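Local coordinates for lactose Operon Repressor (Escherichia coli, PDB 1JYE), which represses transcription of the lactose operon by binding operator DNA, probably releasing it when an inducer binds the core of the protein, at residues L62-T68 with A92-M98; V104-K108 with D132-V136; L122-L128 with V143-D149. The protein carries 1 engineered substitution. All blocks are in the same frame, centred on the assembly; numbering follows the deposited sequence.

Contact 1 (L62-T68 with A92-M98)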
ATOM      1  N   LEU A  62      16.215 -20.197 -12.546  1.00 32.68           N
ATOM      2  CA  LEU A  62      15.624 -20.369 -11.187  1.00 31.86           C
ATOM      3  C   LEU A  62      14.277 -19.661 -11.110  1.00 31.25           C
ATOM      4  O   LEU A  62      14.159 -18.493 -11.481  1.00 29.73           O
ATOM      5  CB  LEU A  62      16.572 -19.805 -10.128  1.00 33.97           C
ATOM      6  CG  LEU A  62      16.122 -19.926  -8.670  1.00 35.02           C
ATOM      7  CD1 LEU A  62      15.793 -21.379  -8.345  1.00 35.56           C
ATOM      8  CD2 LEU A  62      17.223 -19.405  -7.758  1.00 36.02           C
ATOM      9  N   LEU A  63      13.268 -20.372 -10.614  1.00 30.31           N
ATOM     10  CA  LEU A  63      11.922 -19.818 -10.512  1.00 28.59           C
ATOM     11  C   LEU A  63      11.188 -20.252  -9.245  1.00 27.73           C
ATOM     12  O   LEU A  63      11.126 -21.441  -8.928  1.00 29.08           O
ATOM     13  CB  LEU A  63      11.104 -20.247 -11.733  1.00 28.54           C
ATOM     14  CG  LEU A  63       9.658 -19.764 -11.844  1.00 27.93           C
ATOM     15  CD1 LEU A  63       9.638 -18.289 -12.195  1.00 28.46           C
ATOM     16  CD2 LEU A  63       8.935 -20.568 -12.914  1.00 29.00           C
ATOM     17  N   ILE A  64      10.627 -19.285  -8.526  1.00 24.75           N
ATOM     18  CA  ILE A  64       9.874 -19.582  -7.315  1.00 22.99           C
ATOM     19  C   ILE A  64       8.458 -19.032  -7.444  1.00 21.61           C
ATOM     20  O   ILE A  64       8.195 -18.143  -8.256  1.00 21.12           O
ATOM     21  CB  ILE A  64      10.550 -18.991  -6.062  1.00 24.95           C
ATOM     22  CG1 ILE A  64      10.698 -17.475  -6.200  1.00 25.77           C
ATOM     23  CG2 ILE A  64      11.910 -19.651  -5.857  1.00 26.37           C
ATOM     24  CD1 ILE A  64      11.367 -16.816  -5.004  1.00 28.19           C
ATOM     25  N   GLY A  65       7.544 -19.575  -6.650  1.00 18.01           N
ATOM     26  CA  GLY A  65       6.169 -19.127  -6.709  1.00 16.95           C
ATOM     27  C   GLY A  65       5.686 -18.555  -5.395  1.00 17.21           C
ATOM     28  O   GLY A  65       6.087 -19.005  -4.322  1.00 17.01           O
ATOM     29  N   VAL A  66       4.823 -17.551  -5.483  1.00 15.38           N
ATOM     30  CA  VAL A  66       4.269 -16.919  -4.296  1.00 15.56           C
ATOM     31  C   VAL A  66       2.746 -16.907  -4.368  1.00 16.12           C
ATOM     32  O   VAL A  66       2.171 -16.400  -5.331  1.00 15.27           O
ATOM     33  CB  VAL A  66       4.746 -15.451  -4.149  1.00 15.95           C
ATOM     34  CG1 VAL A  66       4.088 -14.813  -2.930  1.00 17.10           C
ATOM     35  CG2 VAL A  66       6.264 -15.397  -4.017  1.00 15.53           C
ATOM     36  N   ALA A  67       2.101 -17.489  -3.360  1.00 15.57           N
ATOM     37  CA  ALA A  67       0.642 -17.485  -3.277  1.00 16.19           C
ATOM     38  C   ALA A  67       0.416 -16.395  -2.236  1.00 16.28           C
ATOM     39  O   ALA A  67       0.862 -16.521  -1.096  1.00 16.50           O
ATOM     40  CB  ALA A  67       0.126 -18.831  -2.773  1.00 15.56           C
ATOM     41  N   THR A  68      -0.270 -15.321  -2.609  1.00 15.96           N
ATOM     42  CA  THR A  68      -0.430 -14.219  -1.666  1.00 15.23           C
ATOM     43  C   THR A  68      -1.814 -13.620  -1.490  1.00 16.33           C
ATOM     44  O   THR A  68      -2.655 -13.676  -2.388  1.00 16.65           O
ATOM     45  CB  THR A  68       0.521 -13.060  -2.051  1.00 15.65           C
ATOM     46  OG1 THR A  68       0.367 -11.977  -1.127  1.00 15.54           O
ATOM     47  CG2 THR A  68       0.200 -12.565  -3.459  1.00 16.48           C
ATOM     48  N   ALA A  92      16.570 -15.054  -9.105  1.00 23.81           N
ATOM     49  CA  ALA A  92      15.404 -15.922  -9.187  1.00 22.52           C
ATOM     50  C   ALA A  92      14.188 -15.158  -9.691  1.00 20.82           C
ATOM     51  O   ALA A  92      13.915 -14.047  -9.236  1.00 22.21           O
ATOM     52  CB  ALA A  92      15.103 -16.520  -7.818  1.00 22.24           C
ATOM     53  N   SER A  93      13.472 -15.750 -10.641  1.00 20.42           N
ATOM     54  CA  SER A  93      12.263 -15.141 -11.177  1.00 20.28           C
ATOM     55  C   SER A  93      11.128 -15.580 -10.267  1.00 19.66           C
ATOM     56  O   SER A  93      11.227 -16.612  -9.600  1.00 19.88           O
ATOM     57  CB  SER A  93      12.007 -15.607 -12.610  1.00 22.44           C
ATOM     58  OG  SER A  93      12.938 -15.008 -13.491  1.00 24.32           O
ATOM     59  N   VAL A  94      10.051 -14.806 -10.245  1.00 18.52           N
ATOM     60  CA  VAL A  94       8.932 -15.115  -9.366  1.00 17.07           C
ATOM     61  C   VAL A  94       7.560 -15.099 -10.027  1.00 17.89           C
ATOM     62  O   VAL A  94       7.172 -14.114 -10.659  1.00 18.21           O
ATOM     63  CB  VAL A  94       8.890 -14.116  -8.185  1.00 15.64           C
ATOM     64  CG1 VAL A  94       7.828 -14.534  -7.176  1.00 16.78           C
ATOM     65  CG2 VAL A  94      10.257 -14.026  -7.531  1.00 17.53           C
ATOM     66  N   VAL A  95       6.830 -16.201  -9.876  1.00 16.87           N
ATOM     67  CA  VAL A  95       5.476 -16.299 -10.400  1.00 16.93           C
ATOM     68  C   VAL A  95       4.605 -15.959  -9.194  1.00 17.60           C
ATOM     69  O   VAL A  95       4.766 -16.545  -8.124  1.00 17.14           O
ATOM     70  CB  VAL A  95       5.143 -17.731 -10.879  1.00 18.62           C
ATOM     71  CG1 VAL A  95       3.716 -17.781 -11.419  1.00 19.00           C
ATOM     72  CG2 VAL A  95       6.135 -18.165 -11.952  1.00 20.29           C
ATOM     73  N   VAL A  96       3.697 -15.003  -9.359  1.00 16.68           N
ATOM     74  CA  VAL A  96       2.838 -14.588  -8.257  1.00 17.43           C
ATOM     75  C   VAL A  96       1.370 -14.876  -8.533  1.00 19.33           C
ATOM     76  O   VAL A  96       0.837 -14.498  -9.577  1.00 19.59           O
ATOM     77  CB  VAL A  96       2.993 -13.074  -7.975  1.00 17.31           C
ATOM     78  CG1 VAL A  96       2.165 -12.679  -6.749  1.00 16.45           C
ATOM     79  CG2 VAL A  96       4.459 -12.735  -7.766  1.00 17.64           C
ATOM     80  N   SER A  97       0.723 -15.552  -7.587  1.00 18.57           N
ATOM     81  CA  SER A  97      -0.691 -15.882  -7.704  1.00 19.83           C
ATOM     82  C   SER A  97      -1.415 -15.253  -6.518  1.00 21.21           C
ATOM     83  O   SER A  97      -1.051 -15.493  -5.363  1.00 19.82           O
ATOM     84  CB  SER A  97      -0.889 -17.402  -7.692  1.00 19.49           C
ATOM     85  OG  SER A  97      -2.267 -17.737  -7.757  1.00 22.44           O
ATOM     86  N   MET A  98      -2.425 -14.438  -6.800  1.00 20.50           N
ATOM     87  CA  MET A  98      -3.180 -13.781  -5.740  1.00 23.54           C
ATOM     88  C   MET A  98      -4.407 -14.632  -5.437  1.00 27.23           C
ATOM     89  O   MET A  98      -5.231 -14.886  -6.313  1.00 27.25           O
ATOM     90  CB  MET A  98      -3.584 -12.371  -6.183  1.00 23.91           C
ATOM     91  CG  MET A  98      -3.608 -11.344  -5.056  1.00 23.39           C
ATOM     92  SD  MET A  98      -3.698  -9.632  -5.666  1.00 22.03           S
ATOM     93  CE  MET A  98      -5.431  -9.527  -6.051  1.00 21.97           C
TER

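Contact 2 (V104-K108 with D132-V136)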
ATOM      1  N   VAL A 104      -9.281 -22.445   2.317  1.00 33.50           N
ATOM      2  CA  VAL A 104      -8.082 -23.232   2.093  1.00 30.14           C
ATOM      3  C   VAL A 104      -8.109 -23.763   0.660  1.00 28.78           C
ATOM      4  O   VAL A 104      -7.065 -23.987   0.052  1.00 27.00           O
ATOM      5  CB  VAL A 104      -8.013 -24.418   3.084  1.00 30.20           C
ATOM      6  CG1 VAL A 104      -9.270 -25.270   2.961  1.00 30.05           C
ATOM      7  CG2 VAL A 104      -6.771 -25.254   2.819  1.00 28.96           C
ATOM      8  N   GLU A 105      -9.311 -23.955   0.121  1.00 28.32           N
ATOM      9  CA  GLU A 105      -9.454 -24.457  -1.241  1.00 27.82           C
ATOM     10  C   GLU A 105      -8.925 -23.448  -2.255  1.00 26.09           C
ATOM     11  O   GLU A 105      -8.307 -23.823  -3.248  1.00 25.70           O
ATOM     12  CB  GLU A 105     -10.920 -24.770  -1.549  1.00 30.38           C
ATOM     13  CG  GLU A 105     -11.501 -25.906  -0.724  1.00 33.87           C
ATOM     14  CD  GLU A 105     -10.652 -27.160  -0.787  1.00 36.37           C
ATOM     15  OE1 GLU A 105     -10.247 -27.547  -1.902  1.00 37.86           O
ATOM     16  OE2 GLU A 105     -10.394 -27.762   0.277  1.00 38.81           O
ATOM     17  N   ALA A 106      -9.177 -22.169  -1.999  1.00 25.15           N
ATOM     18  CA  ALA A 106      -8.716 -21.110  -2.890  1.00 23.61           C
ATOM     19  C   ALA A 106      -7.191 -21.084  -2.897  1.00 23.24           C
ATOM     20  O   ALA A 106      -6.569 -20.867  -3.938  1.00 21.49           O
ATOM     21  CB  ALA A 106      -9.262 -19.763  -2.428  1.00 24.61           C
ATOM     22  N   CYS A 107      -6.592 -21.314  -1.732  1.00 21.43           N
ATOM     23  CA  CYS A 107      -5.138 -21.313  -1.621  1.00 21.37           C
ATOM     24  C   CYS A 107      -4.563 -22.552  -2.298  1.00 21.84           C
ATOM     25  O   CYS A 107      -3.526 -22.483  -2.953  1.00 21.84           O
ATOM     26  CB  CYS A 107      -4.713 -21.272  -0.149  1.00 21.38           C
ATOM     27  SG  CYS A 107      -2.966 -20.860   0.094  1.00 21.53           S
ATOM     28  N   LYS A 108      -5.237 -23.688  -2.141  1.00 21.55           N
ATOM     29  CA  LYS A 108      -4.772 -24.918  -2.772  1.00 22.06           C
ATOM     30  C   LYS A 108      -4.777 -24.760  -4.289  1.00 20.78           C
ATOM     31  O   LYS A 108      -3.880 -25.244  -4.977  1.00 21.54           O
ATOM     32  CB  LYS A 108      -5.666 -26.092  -2.372  1.00 23.66           C
ATOM     33  CG  LYS A 108      -5.505 -26.514  -0.924  1.00 26.57           C
ATOM     34  CD  LYS A 108      -6.482 -27.623  -0.569  1.00 29.40           C
ATOM     35  CE  LYS A 108      -6.233 -28.140   0.831  1.00 32.84           C
ATOM     36  NZ  LYS A 108      -4.875 -28.733   0.939  1.00 37.17           N
ATOM     37  N   ASP A 132      -5.513 -26.151   7.914  1.00 21.04           N
ATOM     38  CA  ASP A 132      -5.480 -25.698   6.528  1.00 20.21           C
ATOM     39  C   ASP A 132      -4.051 -25.528   6.017  1.00 19.56           C
ATOM     40  O   ASP A 132      -3.768 -25.815   4.852  1.00 17.96           O
ATOM     41  CB  ASP A 132      -6.255 -24.386   6.362  1.00 21.03           C
ATOM     42  CG  ASP A 132      -7.756 -24.568   6.524  1.00 23.10           C
ATOM     43  OD1 ASP A 132      -8.237 -25.716   6.390  1.00 24.04           O
ATOM     44  OD2 ASP A 132      -8.458 -23.564   6.769  1.00 21.59           O
ATOM     45  N   ALA A 133      -3.149 -25.062   6.878  1.00 18.16           N
ATOM     46  CA  ALA A 133      -1.757 -24.882   6.468  1.00 18.11           C
ATOM     47  C   ALA A 133      -1.145 -26.248   6.170  1.00 18.54           C
ATOM     48  O   ALA A 133      -0.400 -26.412   5.201  1.00 18.35           O
ATOM     49  CB  ALA A 133      -0.965 -24.168   7.566  1.00 18.65           C
ATOM     50  N   ILE A 134      -1.459 -27.230   7.009  1.00 18.87           N
ATOM     51  CA  ILE A 134      -0.945 -28.579   6.803  1.00 19.54           C
ATOM     52  C   ILE A 134      -1.486 -29.115   5.478  1.00 19.53           C
ATOM     53  O   ILE A 134      -0.770 -29.771   4.721  1.00 20.91           O
ATOM     54  CB  ILE A 134      -1.359 -29.510   7.961  1.00 20.21           C
ATOM     55  CG1 ILE A 134      -0.589 -29.121   9.229  1.00 20.66           C
ATOM     56  CG2 ILE A 134      -1.087 -30.970   7.591  1.00 20.57           C
ATOM     57  CD1 ILE A 134      -1.040 -29.857  10.480  1.00 24.43           C
ATOM     58  N   ALA A 135      -2.750 -28.812   5.195  1.00 20.53           N
ATOM     59  CA  ALA A 135      -3.387 -29.255   3.960  1.00 20.82           C
ATOM     60  C   ALA A 135      -2.715 -28.614   2.746  1.00 20.83           C
ATOM     61  O   ALA A 135      -2.477 -29.273   1.731  1.00 20.25           O
ATOM     62  CB  ALA A 135      -4.869 -28.911   3.987  1.00 20.06           C
ATOM     63  N   VAL A 136      -2.412 -27.324   2.844  1.00 19.17           N
ATOM     64  CA  VAL A 136      -1.754 -26.634   1.740  1.00 18.84           C
ATOM     65  C   VAL A 136      -0.352 -27.201   1.526  1.00 19.16           C
ATOM     66  O   VAL A 136       0.081 -27.392   0.389  1.00 19.04           O
ATOM     67  CB  VAL A 136      -1.661 -25.117   2.008  1.00 17.99           C
ATOM     68  CG1 VAL A 136      -0.788 -24.444   0.949  1.00 18.15           C
ATOM     69  CG2 VAL A 136      -3.057 -24.512   1.992  1.00 17.83           C
TER
HETATM   70  O   HOH W   1     -10.412 -22.508   5.076  1.00 33.81           O

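Contact 3 (L122-L128 with V143-D149)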
ATOM      1  N   LEU A 122       7.985 -22.610  -3.020  1.00 16.45           N
ATOM      2  CA  LEU A 122       6.769 -21.842  -2.800  1.00 16.45           C
ATOM      3  C   LEU A 122       6.763 -21.041  -1.506  1.00 16.14           C
ATOM      4  O   LEU A 122       7.149 -21.540  -0.453  1.00 15.89           O
ATOM      5  CB  LEU A 122       5.560 -22.779  -2.780  1.00 18.58           C
ATOM      6  CG  LEU A 122       5.226 -23.536  -4.064  1.00 21.14           C
ATOM      7  CD1 LEU A 122       4.285 -24.690  -3.749  1.00 23.11           C
ATOM      8  CD2 LEU A 122       4.597 -22.581  -5.063  1.00 23.59           C
ATOM      9  N   ILE A 123       6.332 -19.787  -1.598  1.00 13.71           N
ATOM     10  CA  ILE A 123       6.193 -18.948  -0.415  1.00 13.48           C
ATOM     11  C   ILE A 123       4.690 -18.701  -0.295  1.00 15.22           C
ATOM     12  O   ILE A 123       4.062 -18.168  -1.213  1.00 16.20           O
ATOM     13  CB  ILE A 123       6.943 -17.605  -0.559  1.00 13.64           C
ATOM     14  CG1 ILE A 123       8.448 -17.868  -0.661  1.00 15.81           C
ATOM     15  CG2 ILE A 123       6.647 -16.719   0.643  1.00 15.06           C
ATOM     16  CD1 ILE A 123       9.297 -16.618  -0.841  1.00 15.35           C
ATOM     17  N   ILE A 124       4.110 -19.124   0.823  1.00 13.66           N
ATOM     18  CA  ILE A 124       2.678 -18.965   1.053  1.00 14.60           C
ATOM     19  C   ILE A 124       2.434 -17.770   1.974  1.00 14.41           C
ATOM     20  O   ILE A 124       2.578 -17.864   3.198  1.00 14.78           O
ATOM     21  CB  ILE A 124       2.078 -20.239   1.699  1.00 15.03           C
ATOM     22  CG1 ILE A 124       2.508 -21.485   0.912  1.00 17.42           C
ATOM     23  CG2 ILE A 124       0.558 -20.140   1.727  1.00 16.15           C
ATOM     24  CD1 ILE A 124       2.031 -21.517  -0.528  1.00 19.56           C
ATOM     25  N   ASN A 125       2.070 -16.645   1.367  1.00 13.94           N
ATOM     26  CA  ASN A 125       1.810 -15.404   2.091  1.00 14.82           C
ATOM     27  C   ASN A 125       0.297 -15.208   2.181  1.00 16.00           C
ATOM     28  O   ASN A 125      -0.248 -14.212   1.706  1.00 14.65           O
ATOM     29  CB  ASN A 125       2.468 -14.246   1.332  1.00 16.83           C
ATOM     30  CG  ASN A 125       2.394 -12.937   2.082  1.00 19.61           C
ATOM     31  OD1 ASN A 125       2.674 -12.883   3.279  1.00 21.22           O
ATOM     32  ND2 ASN A 125       2.029 -11.868   1.377  1.00 20.56           N
ATOM     33  N   TYR A 126      -0.370 -16.169   2.816  1.00 16.14           N
ATOM     34  CA  TYR A 126      -1.822 -16.169   2.950  1.00 16.45           C
ATOM     35  C   TYR A 126      -2.175 -16.739   4.330  1.00 16.25           C
ATOM     36  O   TYR A 126      -1.597 -17.735   4.753  1.00 16.83           O
ATOM     37  CB  TYR A 126      -2.402 -17.049   1.841  1.00 17.58           C
ATOM     38  CG  TYR A 126      -3.906 -17.055   1.757  1.00 19.05           C
ATOM     39  CD1 TYR A 126      -4.596 -16.005   1.155  1.00 20.55           C
ATOM     40  CD2 TYR A 126      -4.645 -18.111   2.287  1.00 20.34           C
ATOM     41  CE1 TYR A 126      -5.987 -16.006   1.083  1.00 21.33           C
ATOM     42  CE2 TYR A 126      -6.033 -18.124   2.222  1.00 22.70           C
ATOM     43  CZ  TYR A 126      -6.699 -17.070   1.619  1.00 23.49           C
ATOM     44  OH  TYR A 126      -8.073 -17.082   1.557  1.00 25.63           O
ATOM     45  N   PRO A 127      -3.135 -16.122   5.043  1.00 15.94           N
ATOM     46  CA  PRO A 127      -3.519 -16.602   6.379  1.00 15.66           C
ATOM     47  C   PRO A 127      -4.174 -17.980   6.400  1.00 15.27           C
ATOM     48  O   PRO A 127      -5.210 -18.195   5.777  1.00 16.64           O
ATOM     49  CB  PRO A 127      -4.447 -15.499   6.881  1.00 16.03           C
ATOM     50  CG  PRO A 127      -5.127 -15.054   5.625  1.00 17.39           C
ATOM     51  CD  PRO A 127      -3.983 -14.989   4.630  1.00 17.01           C
ATOM     52  N   LEU A 128      -3.569 -18.909   7.134  1.00 14.30           N
ATOM     53  CA  LEU A 128      -4.088 -20.273   7.216  1.00 15.18           C
ATOM     54  C   LEU A 128      -4.028 -20.809   8.641  1.00 15.46           C
ATOM     55  O   LEU A 128      -3.021 -20.634   9.322  1.00 15.74           O
ATOM     56  CB  LEU A 128      -3.264 -21.192   6.312  1.00 14.42           C
ATOM     57  CG  LEU A 128      -3.360 -20.949   4.806  1.00 15.61           C
ATOM     58  CD1 LEU A 128      -2.177 -21.590   4.102  1.00 15.24           C
ATOM     59  CD2 LEU A 128      -4.681 -21.510   4.286  1.00 16.07           C
ATOM     60  N   VAL A 143       7.524 -30.084  -3.124  1.00 33.64           N
ATOM     61  CA  VAL A 143       8.245 -28.862  -3.466  1.00 30.30           C
ATOM     62  C   VAL A 143       8.342 -28.078  -2.157  1.00 26.79           C
ATOM     63  O   VAL A 143       7.349 -27.928  -1.454  1.00 27.20           O
ATOM     64  CB  VAL A 143       7.466 -28.018  -4.502  1.00 29.96           C
ATOM     65  CG1 VAL A 143       8.152 -26.680  -4.707  1.00 30.24           C
ATOM     66  CG2 VAL A 143       7.372 -28.771  -5.821  1.00 31.07           C
ATOM     67  N   PRO A 144       9.536 -27.570  -1.810  1.00 25.06           N
ATOM     68  CA  PRO A 144       9.645 -26.819  -0.555  1.00 24.09           C
ATOM     69  C   PRO A 144       8.640 -25.675  -0.456  1.00 21.50           C
ATOM     70  O   PRO A 144       8.449 -24.922  -1.412  1.00 20.91           O
ATOM     71  CB  PRO A 144      11.098 -26.341  -0.560  1.00 25.45           C
ATOM     72  CG  PRO A 144      11.432 -26.265  -2.021  1.00 27.73           C
ATOM     73  CD  PRO A 144      10.798 -27.515  -2.566  1.00 25.69           C
ATOM     74  N   ALA A 145       7.993 -25.561   0.700  1.00 20.46           N
ATOM     75  CA  ALA A 145       7.001 -24.515   0.928  1.00 18.55           C
ATOM     76  C   ALA A 145       7.259 -23.798   2.247  1.00 18.73           C
ATOM     77  O   ALA A 145       7.466 -24.432   3.284  1.00 18.66           O
ATOM     78  CB  ALA A 145       5.602 -25.116   0.929  1.00 20.31           C
ATOM     79  N   LEU A 146       7.226 -22.470   2.202  1.00 16.71           N
ATOM     80  CA  LEU A 146       7.463 -21.647   3.380  1.00 15.06           C
ATOM     81  C   LEU A 146       6.242 -20.761   3.621  1.00 14.50           C
ATOM     82  O   LEU A 146       5.809 -20.039   2.726  1.00 15.09           O
ATOM     83  CB  LEU A 146       8.710 -20.791   3.152  1.00 15.35           C
ATOM     84  CG  LEU A 146       9.204 -19.895   4.284  1.00 15.22           C
ATOM     85  CD1 LEU A 146       9.668 -20.751   5.467  1.00 15.53           C
ATOM     86  CD2 LEU A 146      10.352 -19.045   3.770  1.00 16.81           C
ATOM     87  N   PHE A 147       5.690 -20.821   4.831  1.00 13.60           N
ATOM     88  CA  PHE A 147       4.499 -20.044   5.179  1.00 13.71           C
ATOM     89  C   PHE A 147       4.826 -18.786   5.977  1.00 14.00           C
ATOM     90  O   PHE A 147       5.619 -18.828   6.919  1.00 13.70           O
ATOM     91  CB  PHE A 147       3.524 -20.916   5.982  1.00 13.72           C
ATOM     92  CG  PHE A 147       2.998 -22.105   5.221  1.00 14.04           C
ATOM     93  CD1 PHE A 147       3.817 -23.202   4.958  1.00 14.08           C
ATOM     94  CD2 PHE A 147       1.686 -22.127   4.768  1.00 13.67           C
ATOM     95  CE1 PHE A 147       3.329 -24.309   4.255  1.00 14.59           C
ATOM     96  CE2 PHE A 147       1.185 -23.226   4.061  1.00 14.76           C
ATOM     97  CZ  PHE A 147       2.012 -24.321   3.805  1.00 14.31           C
ATOM     98  N   LEU A 148       4.194 -17.673   5.611  1.00 12.95           N
ATOM     99  CA  LEU A 148       4.438 -16.402   6.288  1.00 12.66           C
ATOM    100  C   LEU A 148       3.252 -15.854   7.086  1.00 13.60           C
ATOM    101  O   LEU A 148       3.367 -14.808   7.729  1.00 14.99           O
ATOM    102  CB  LEU A 148       4.881 -15.351   5.263  1.00 13.11           C
ATOM    103  CG  LEU A 148       6.043 -15.738   4.343  1.00 13.27           C
ATOM    104  CD1 LEU A 148       6.404 -14.553   3.439  1.00 14.38           C
ATOM    105  CD2 LEU A 148       7.247 -16.163   5.182  1.00 14.26           C
ATOM    106  N   ASP A 149       2.116 -16.545   7.055  1.00 14.05           N
ATOM    107  CA  ASP A 149       0.937 -16.076   7.785  1.00 15.62           C
ATOM    108  C   ASP A 149       0.220 -17.254   8.429  1.00 16.15           C
ATOM    109  O   ASP A 149      -0.854 -17.670   7.987  1.00 15.65           O
ATOM    110  CB  ASP A 149      -0.020 -15.347   6.839  1.00 16.70           C
ATOM    111  CG  ASP A 149      -1.016 -14.465   7.575  1.00 19.50           C
ATOM    112  OD1 ASP A 149      -1.128 -14.579   8.818  1.00 20.42           O
ATOM    113  OD2 ASP A 149      -1.692 -13.656   6.906  1.00 21.11           O
TER
HETATM  114  O   HOH W   2       0.880 -18.654   5.351  1.00 14.36           O
HETATM  115  O   HOH W   3      -1.364 -12.701   4.324  1.00 23.10           O

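Contact 1 (L62-T68 with A92-M98)
The carbonyl oxygen Val95 O is gripped from strand 63-68 by two donors at once: the N-H of Val66, with Val66 N 2.8 Å from Val95 O, and more weakly the C-H of Gly65, whose CA lies 3.3 Å from Val95 O. The same pairing recurs along the parallel strands. Val66 O takes Ser97 N at 2.8 Å and accepts a longer C-H contact from Val96. Six backbone N-H...O bonds join the strands in all. With helix 74-89 between them in the chain, the two strands form a beta-alpha-beta unit of the parallel sheet.

Beta-branched residues suit extended strands, and in Val94 each methyl meets a different neighbour. On the face of Ile64, Val66 and Thr68, its CG2 meets Ile64 CG1 at 3.7 Å and its CG1 meets Val66 CG2 at 3.6 Å. Thr68 divides its branches by chemistry. With OG1 anti to the backbone N (chi1 -180°), the hydroxyl bonds to Asn125, while the methyl CG2 packs on Val96 CG1. The opposite face is thinner on strand 63-68, at Gly65 and Ala67, yet Leu63 CD1 leans across to Val95 CG2 at 3.5 Å. Helix 74-89 covers the valine-rich face, and helix 104-115 lies against Ala67, Val95 and Ser97.

The backbone of strand 93-98, outermost within its chain, bonds on two sides: Ser93, Val95 and Ser97 to strand 63-68, Val94 and Val96 to the second subunit, whose engineered Leu84 packs on Val96 and Met98. With Val94 and Val96 on the face of helix 74-89 and serines on the other, the chemistry is consistent with a dimer-facing strand held by hydrogen bonds and methyl packing rather than by charge.

Contact 2 (V104-K108 with D132-V136)
Helices 104-108 and 132-136 run in nearly the same direction, their axes 9.8 Å apart and inclined by 22°, and the CA atoms of Val104 and Asp132 come within 5.7 Å. Val104 points toward the facing helix. Its CB sits 3.5 Å from the carboxylate carbon Asp132 CG, while its two methyls part ways. CG2, anti to the backbone N of Val104 as chi1 of 56° requires, reaches inward to Val136 CG2 at 3.9 Å; CG1 stays beside the carboxylate oxygen OD1. A compact branched residue fits here, since it can touch a carboxylate and a valine methyl at the same time.

The other oxygen of Asp132, OD2, accepts from a water at 2.8 Å. That water also accepts a weak bond from Val104 N, so the amide at the start of helix 104-115 is weakly linked to the neighbouring helix. The negative carboxylate near that N-terminal end would probably be stabilised by the helix dipole. The backbone N of Asp132 is itself bonded to the side chain of Asp129.

Both helices are crossover segments of the Rossmann-like fold of periplasmic binding proteins: helix 104-115 leads into strand 122-125, helix 130-139 follows that strand, and the two helices pack together on one face of the parallel sheet. Towards that sheet the contact becomes apolar. Cys107 SG lies 4.1 Å from Val136 CG2 and also meets Tyr126, and Val136 rests on Leu128. At the other margin the long chain of Lys108 extends toward Ala135, but the placement of its end is doubtful.

Contact 3 (L122-L128 with V143-D149)
Ile124 meets Phe147 first through CB, 3.6 Å from the ring carbon CD2, and its methyl CG2 stays by the same rim. CG1, placed beside the backbone N by chi1 of -50°, comes over the face in a CH-pi contact, 4.0 Å from the ring centroid and 17° off the normal. The tip, CD1, turns away from the ring toward strand 63-68, 4.0 Å from Ala67 CB. Leu128 approaches in the ring plane, with CD1 3.7 Å from Phe147 CE2. A flat aromatic thus suits a site with aliphatic carbon both above it and at its edge. An alanine in place of Phe147 is likely to open a gap between Ile124 and Leu128 and strip both of their shared apolar partner.

The backbones are joined as parallel strands, most closely by Ile124 N to Leu146 O at 2.7 Å. Beyond Asn125 the pairing skips Tyr126, and a water bridges here, donating to Ile124 O and Tyr126 O and accepting from Asp149 N. Asp149 O receives Leu128 N at 3.1 Å, and Pro127 lays its ring beside the Asp149 carboxylate, whose OD1 is bonded to Ser193.

With helix 130-139, which lies against Phe147, the strands form a beta-alpha-beta unit. Helix 104-115 covers Ile124; on the opposite face Ile123 and Leu148 pack together towards helix 74-89, with helix 293-308 also against Ile123.

Along the chain contact 1 closes before the other two begin, whereas the segments of contacts 2 and 3 alternate. Contacts 1 and 3 are halves of one four-stranded parallel sheet, in the order 93-98, 63-68, 122-125, 145-147; their centres are 11 Å apart, and Gly65 O and Ala67 O probably bond to Ile123 N and Asn125 N where the middle strands meet. Contact 2 lies on one face of that sheet, its centre 10 Å from that of contact 3, with Val136 packing on Phe147; its centre is 17 Å from that of contact 1, which it does not touch. All three belong to one Rossmann-like lobe, with a dimer-facing edge at strand 93-98.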